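PDB 4EC6: conjugal transfer protein-like C-terminal domain-containing protein from Enterococcus faecalis, which is of unknown function but, as a VirB8-like C-terminal domain of TraM from plasmid pIP501, probably serves the type IV secretion machinery of conjugation. Local coordinates for residues Tyr67-Glu72 against Lys100-Val105; Ser118-Leu123 against Lys135-Val140. All blocks are in the same frame, centred on the assembly; numbering follows the deposited sequence.

Interaction 1 of 2, residues Tyr67-Glu72 against Lys100-Val105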
loop_
_atom_site.group_PDB
_atom_site.type_symbol
_atom_site.label_atom_id
_atom_site.label_comp_id
_atom_site.label_asym_id
_atom_site.label_seq_id
_atom_site.Cartn_x
_atom_site.Cartn_y
_atom_site.Cartn_z
ATOM N N TYR A 67 -8.990 7.869 11.202
ATOM C CA TYR A 67 -9.791 8.533 12.206
ATOM C C TYR A 67 -8.962 9.523 13.065
ATOM O O TYR A 67 -9.385 10.612 13.399
ATOM C CB TYR A 67 -10.543 7.483 13.032
ATOM C CG TYR A 67 -11.600 6.847 12.211
ATOM C CD1 TYR A 67 -12.764 7.583 11.827
ATOM C CD2 TYR A 67 -11.455 5.553 11.728
ATOM C CE1 TYR A 67 -13.755 7.032 11.018
ATOM C CE2 TYR A 67 -12.445 4.987 10.900
ATOM C CZ TYR A 67 -13.577 5.742 10.563
ATOM O OH TYR A 67 -14.540 5.198 9.793
ATOM N N TYR A 68 -7.752 9.158 13.375
ATOM C CA TYR A 68 -6.883 9.999 14.116
ATOM C C TYR A 68 -6.601 11.268 13.361
ATOM O O TYR A 68 -6.523 12.311 13.963
ATOM C CB TYR A 68 -5.582 9.253 14.382
ATOM C CG TYR A 68 -4.655 9.990 15.297
ATOM C CD1 TYR A 68 -4.993 10.192 16.662
ATOM C CD2 TYR A 68 -3.431 10.461 14.826
ATOM C CE1 TYR A 68 -4.136 10.879 17.504
ATOM C CE2 TYR A 68 -2.572 11.156 15.658
ATOM C CZ TYR A 68 -2.931 11.358 16.966
ATOM O OH TYR A 68 -2.055 11.998 17.733
ATOM N N PHE A 69 -6.473 11.196 12.037
ATOM C CA PHE A 69 -6.211 12.422 11.268
ATOM C C PHE A 69 -7.488 13.107 10.749
ATOM O O PHE A 69 -7.411 14.049 9.967
ATOM C CB PHE A 69 -5.187 12.201 10.138
ATOM C CG PHE A 69 -3.766 12.296 10.601
ATOM C CD1 PHE A 69 -3.072 13.518 10.546
ATOM C CD2 PHE A 69 -3.119 11.188 11.109
ATOM C CE1 PHE A 69 -1.762 13.610 10.988
ATOM C CE2 PHE A 69 -1.825 11.282 11.574
ATOM C CZ PHE A 69 -1.153 12.484 11.524
ATOM N N SER A 70 -8.649 12.647 11.201
ATOM C CA SER A 70 -9.887 13.261 10.832
ATOM C C SER A 70 -9.864 14.732 11.255
ATOM O O SER A 70 -9.262 15.136 12.278
ATOM C CB SER A 70 -11.027 12.563 11.532
ATOM O OG SER A 70 -12.130 13.464 11.667
ATOM N N GLN A 71 -10.525 15.551 10.465
ATOM C CA GLN A 71 -10.561 16.948 10.824
ATOM C C GLN A 71 -11.788 17.454 11.563
ATOM O O GLN A 71 -11.809 18.623 11.900
ATOM C CB GLN A 71 -10.220 17.792 9.628
ATOM C CG GLN A 71 -8.742 17.727 9.423
ATOM C CD GLN A 71 -8.325 18.681 8.368
ATOM O OE1 GLN A 71 -7.968 18.265 7.265
ATOM N NE2 GLN A 71 -8.385 19.975 8.674
ATOM N N GLU A 72 -12.734 16.560 11.883
ATOM C CA GLU A 72 -13.843 16.798 12.811
ATOM C C GLU A 72 -13.566 17.775 13.973
ATOM O O GLU A 72 -12.775 17.524 14.892
ATOM C CB GLU A 72 -14.386 15.480 13.331
ATOM C CG GLU A 72 -15.530 15.625 14.303
ATOM C CD GLU A 72 -16.677 16.474 13.764
ATOM O OE1 GLU A 72 -17.375 16.020 12.842
ATOM O OE2 GLU A 72 -16.904 17.595 14.269
ATOM N N LYS A 100 -4.514 18.893 10.417
ATOM C CA LYS A 100 -3.546 18.421 9.437
ATOM C C LYS A 100 -4.240 17.466 8.501
ATOM O O LYS A 100 -5.053 16.705 8.921
ATOM C CB LYS A 100 -2.405 17.749 10.157
ATOM C CG LYS A 100 -1.732 18.736 11.097
ATOM C CD LYS A 100 -0.772 18.098 12.071
ATOM C CE LYS A 100 0.658 18.505 11.787
ATOM N NZ LYS A 100 1.411 18.504 13.065
ATOM N N THR A 101 -3.939 17.562 7.219
ATOM C CA THR A 101 -4.567 16.773 6.188
ATOM C C THR A 101 -3.634 15.661 5.704
ATOM O O THR A 101 -2.460 15.858 5.388
ATOM C CB THR A 101 -4.892 17.669 5.005
ATOM O OG1 THR A 101 -5.693 18.767 5.472
ATOM C CG2 THR A 101 -5.608 16.879 3.904
ATOM N N LEU A 102 -4.167 14.470 5.631
ATOM C CA LEU A 102 -3.333 13.328 5.455
ATOM C C LEU A 102 -3.342 13.060 3.960
ATOM O O LEU A 102 -4.392 12.747 3.406
ATOM C CB LEU A 102 -3.952 12.182 6.256
ATOM C CG LEU A 102 -3.166 10.930 6.510
ATOM C CD1 LEU A 102 -1.932 11.191 7.361
ATOM C CD2 LEU A 102 -4.129 9.966 7.186
ATOM N N LYS A 103 -2.194 13.220 3.305
ATOM C CA LYS A 103 -2.128 13.046 1.832
ATOM C C LYS A 103 -1.709 11.648 1.437
ATOM O O LYS A 103 -2.068 11.191 0.358
ATOM C CB LYS A 103 -1.153 14.013 1.156
ATOM C CG LYS A 103 -1.330 15.487 1.480
ATOM C CD LYS A 103 -2.741 16.005 1.205
ATOM C CE LYS A 103 -3.058 15.997 -0.283
ATOM N NZ LYS A 103 -4.511 15.675 -0.446
ATOM N N SER A 104 -0.909 10.987 2.277
ATOM C CA SER A 104 -0.464 9.640 2.007
ATOM C C SER A 104 0.083 8.953 3.253
ATOM O O SER A 104 0.606 9.607 4.180
ATOM C CB SER A 104 0.554 9.583 0.861
ATOM O OG SER A 104 1.850 9.759 1.345
ATOM N N VAL A 105 -0.023 7.623 3.237
ATOM C CA VAL A 105 0.398 6.828 4.350
ATOM C C VAL A 105 1.183 5.641 3.840
ATOM O O VAL A 105 0.692 4.895 3.012
ATOM C CB VAL A 105 -0.846 6.315 5.147
ATOM C CG1 VAL A 105 -0.418 5.396 6.280
ATOM C CG2 VAL A 105 -1.666 7.493 5.622
HETATM O O HOH W 1 -5.782 16.503 11.491
#
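T101 OG1 donates a hydrogen bond to Q71 OE1, 2.9 Å away. The hydroxyl approaches the amide oxygen at a C=O...donor angle of 135° and stands 32° out of the carbonyl plane. CG of Q71 lies anti to its carbonyl carbon (chi1 -77°) and the chain is extended beyond it, which carries the amide to T101; on the way CG passes K100 O at 3.9 Å. A water adds a second polar link: it accepts from K100 N at 2.9 Å, while its own donation to F69 O is weak. Q71 and T101 place this polar seam at the protein surface.

Beneath it lies the apolar half. L102 crosses the side chain of the buried F69 at about a right angle and sets CD1 over the centre of the ring, 3.9 Å from the centroid in a CH-pi contact. Its other methyl, CD2, packs on F69 CB at 3.9 Å, so the two methyls spread over one side of the residue, one over the ring and one at its base. K100 comes to the ring from the edge, with its backbone O near the ring plane. L123, I136 and L155 of the other strands also touch F69, which carries the contact into the sheet.

F69 is the first residue to leave helical geometry after helix 54-68, and S70 OG then accepts from E72 N in an ST turn. The turn that follows helix 54-68 thus packs against the start of strand 101-112, an outermost strand of the antiparallel sheet within the chain, in the helix-on-sheet construction of the NTF2-like fold.

Interaction 2 of 2, residues Ser118-Leu123 against Lys135-Val140; sequences SVEYLL and KITFEV
K135, a few residues into strand 131-142, reaches across to E120 and L122. Its chain bends at chi2 (148°) and chi3 (87°), which brings NZ to 3.4 Å from E120 OE1, a salt bridge whose hydrogen bond is weak; its CB rests on L122 CD2. K56 of a second subunit forms a long, weak ion pair with the same oxygen of E120. I136 exchanges two backbone hydrogen bonds with Y121, and its CG2 touches both Y121 CB and L123 CD1, at 3.8 Å each. T137 forms a non-hydrogen-bonded pair with E120. Its hydroxyl shares a water with E120 OE2, and its CA approaches V119 O at 3.3 Å in a CA-H...O contact.

Strands 117-126 and 131-142, to which the segments belong, form an antiparallel beta hairpin at the middle of the NTF2-like sheet, with V119, Y121, I136 and F138 on the face covered by helix 54-68. F138 bonds to V119 through both backbone groups. V119 CG2 sits over one face of the phenyl ring, 3.7 Å from the centroid. The rings of F138 and Y121 meet rim to rim with nearly parallel planes (5°), and Y121 OH is hydrogen-bonded to D58 O. E139 lays CG against S118 CB.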
loop_
_atom_site.group_PDB
_atom_site.type_symbol
_atom_site.label_atom_id
_atom_site.label_comp_id
_atom_site.label_asym_id
_atom_site.label_seq_id
_atom_site.Cartn_x
_atom_site.Cartn_y
_atom_site.Cartn_z
ATOM N N SER A 118 5.434 -1.705 18.509
ATOM C CA SER A 118 5.540 -0.308 18.174
ATOM C C SER A 118 5.545 -0.217 16.633
ATOM O O SER A 118 6.388 -0.852 15.971
ATOM C CB SER A 118 6.839 0.245 18.750
ATOM O OG SER A 118 6.980 1.585 18.352
ATOM N N VAL A 119 4.594 0.531 16.059
ATOM C CA VAL A 119 4.516 0.632 14.597
ATOM C C VAL A 119 4.896 2.026 14.121
ATOM O O VAL A 119 4.631 3.015 14.783
ATOM C CB VAL A 119 3.131 0.195 14.022
ATOM C CG1 VAL A 119 2.710 -1.125 14.594
ATOM C CG2 VAL A 119 2.031 1.188 14.333
ATOM N N GLU A 120 5.490 2.128 12.954
ATOM C CA GLU A 120 5.750 3.450 12.365
ATOM C C GLU A 120 5.178 3.567 10.989
ATOM O O GLU A 120 5.133 2.577 10.251
ATOM C CB GLU A 120 7.239 3.694 12.261
ATOM C CG GLU A 120 7.967 3.470 13.572
ATOM C CD GLU A 120 9.454 3.705 13.458
ATOM O OE1 GLU A 120 9.960 3.898 12.352
ATOM O OE2 GLU A 120 10.141 3.690 14.481
ATOM N N TYR A 121 4.756 4.786 10.640
ATOM C CA TYR A 121 4.362 5.139 9.279
ATOM C C TYR A 121 5.039 6.423 8.825
ATOM O O TYR A 121 5.300 7.333 9.623
ATOM C CB TYR A 121 2.854 5.299 9.169
ATOM C CG TYR A 121 2.045 4.079 9.567
ATOM C CD1 TYR A 121 1.363 3.328 8.605
ATOM C CD2 TYR A 121 1.947 3.677 10.896
ATOM C CE1 TYR A 121 0.639 2.199 8.939
ATOM C CE2 TYR A 121 1.205 2.557 11.256
ATOM C CZ TYR A 121 0.555 1.827 10.258
ATOM O OH TYR A 121 -0.155 0.720 10.606
ATOM N N LEU A 122 5.302 6.521 7.526
ATOM C CA LEU A 122 5.701 7.798 6.929
ATOM C C LEU A 122 4.483 8.459 6.328
ATOM O O LEU A 122 3.737 7.809 5.617
ATOM C CB LEU A 122 6.745 7.601 5.830
ATOM C CG LEU A 122 8.080 7.145 6.341
ATOM C CD1 LEU A 122 9.088 7.548 5.277
ATOM C CD2 LEU A 122 8.456 7.754 7.710
ATOM N N LEU A 123 4.289 9.747 6.588
ATOM C CA LEU A 123 3.118 10.451 6.119
ATOM C C LEU A 123 3.512 11.679 5.314
ATOM O O LEU A 123 4.551 12.305 5.556
ATOM C CB LEU A 123 2.294 10.900 7.321
ATOM C CG LEU A 123 2.020 9.949 8.481
ATOM C CD1 LEU A 123 1.312 10.636 9.637
ATOM C CD2 LEU A 123 1.143 8.811 7.989
ATOM N N LYS A 135 6.985 11.312 10.235
ATOM C CA LYS A 135 6.845 9.980 10.782
ATOM C C LYS A 135 5.911 9.978 12.012
ATOM O O LYS A 135 5.892 10.920 12.801
ATOM C CB LYS A 135 8.197 9.404 11.130
ATOM C CG LYS A 135 8.094 8.209 12.026
ATOM C CD LYS A 135 9.223 7.267 11.721
ATOM C CE LYS A 135 10.465 7.598 12.508
ATOM N NZ LYS A 135 11.576 6.797 11.889
ATOM N N ILE A 136 5.100 8.937 12.107
ATOM C CA ILE A 136 4.225 8.730 13.228
ATOM C C ILE A 136 4.484 7.335 13.817
ATOM O O ILE A 136 4.585 6.361 13.085
ATOM C CB ILE A 136 2.754 8.924 12.831
ATOM C CG1 ILE A 136 1.941 9.103 14.090
ATOM C CG2 ILE A 136 2.229 7.785 11.956
ATOM C CD1 ILE A 136 0.543 9.570 13.821
ATOM N N THR A 137 4.616 7.305 15.147
ATOM C CA THR A 137 4.909 6.129 15.941
ATOM C C THR A 137 3.804 5.986 17.026
ATOM O O THR A 137 3.340 6.958 17.609
ATOM C CB THR A 137 6.274 6.333 16.605
ATOM O OG1 THR A 137 7.157 6.832 15.616
ATOM C CG2 THR A 137 6.877 5.044 17.140
ATOM N N PHE A 138 3.350 4.769 17.250
ATOM C CA PHE A 138 2.440 4.467 18.327
ATOM C C PHE A 138 2.476 2.958 18.605
ATOM O O PHE A 138 2.909 2.173 17.769
ATOM C CB PHE A 138 1.041 4.960 18.021
ATOM C CG PHE A 138 0.424 4.391 16.775
ATOM C CD1 PHE A 138 -0.377 3.241 16.836
ATOM C CD2 PHE A 138 0.558 5.042 15.539
ATOM C CE1 PHE A 138 -0.983 2.734 15.697
ATOM C CE2 PHE A 138 -0.068 4.525 14.391
ATOM C CZ PHE A 138 -0.833 3.378 14.461
ATOM N N GLU A 139 2.052 2.541 19.777
ATOM C CA GLU A 139 2.006 1.090 20.048
ATOM C C GLU A 139 0.628 0.465 19.894
ATOM O O GLU A 139 -0.373 1.142 19.934
ATOM C CB GLU A 139 2.641 0.783 21.382
ATOM C CG GLU A 139 4.008 1.383 21.393
ATOM C CD GLU A 139 4.677 1.272 22.735
ATOM O OE1 GLU A 139 4.249 0.397 23.556
ATOM O OE2 GLU A 139 5.630 2.078 22.958
ATOM N N VAL A 140 0.603 -0.839 19.751
ATOM C CA VAL A 140 -0.590 -1.584 19.336
ATOM C C VAL A 140 -0.505 -2.927 20.041
ATOM O O VAL A 140 0.573 -3.437 20.191
ATOM C CB VAL A 140 -0.535 -1.784 17.818
ATOM C CG1 VAL A 140 -1.390 -2.938 17.348
ATOM C CG2 VAL A 140 -1.018 -0.514 17.166
HETATM O O HOH W 2 10.161 6.060 16.173
#

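In the fold
Along the chain the two contacts come in series, interaction 1 closing before interaction 2 opens, and their centres lie about 14 Å apart. Both reach the same four-stranded antiparallel sheet: strand 101-112 is one of its two outermost strands within the chain, and the hairpin 117-126/131-142 follows it in order. They also touch directly. F69 CZ packs on L123 CD1 at 3.6 Å and F69 CE2 on I136 CD1 at 3.7 Å, while V105 CG1 meets Y121 CD1 at 3.6 Å. Helix 54-68 packs on the hairpin, and the residues following it reach strand 101-112, so that F69 and V105 join the two contacts on the helix-covered side of the sheet in this NTF2-like domain.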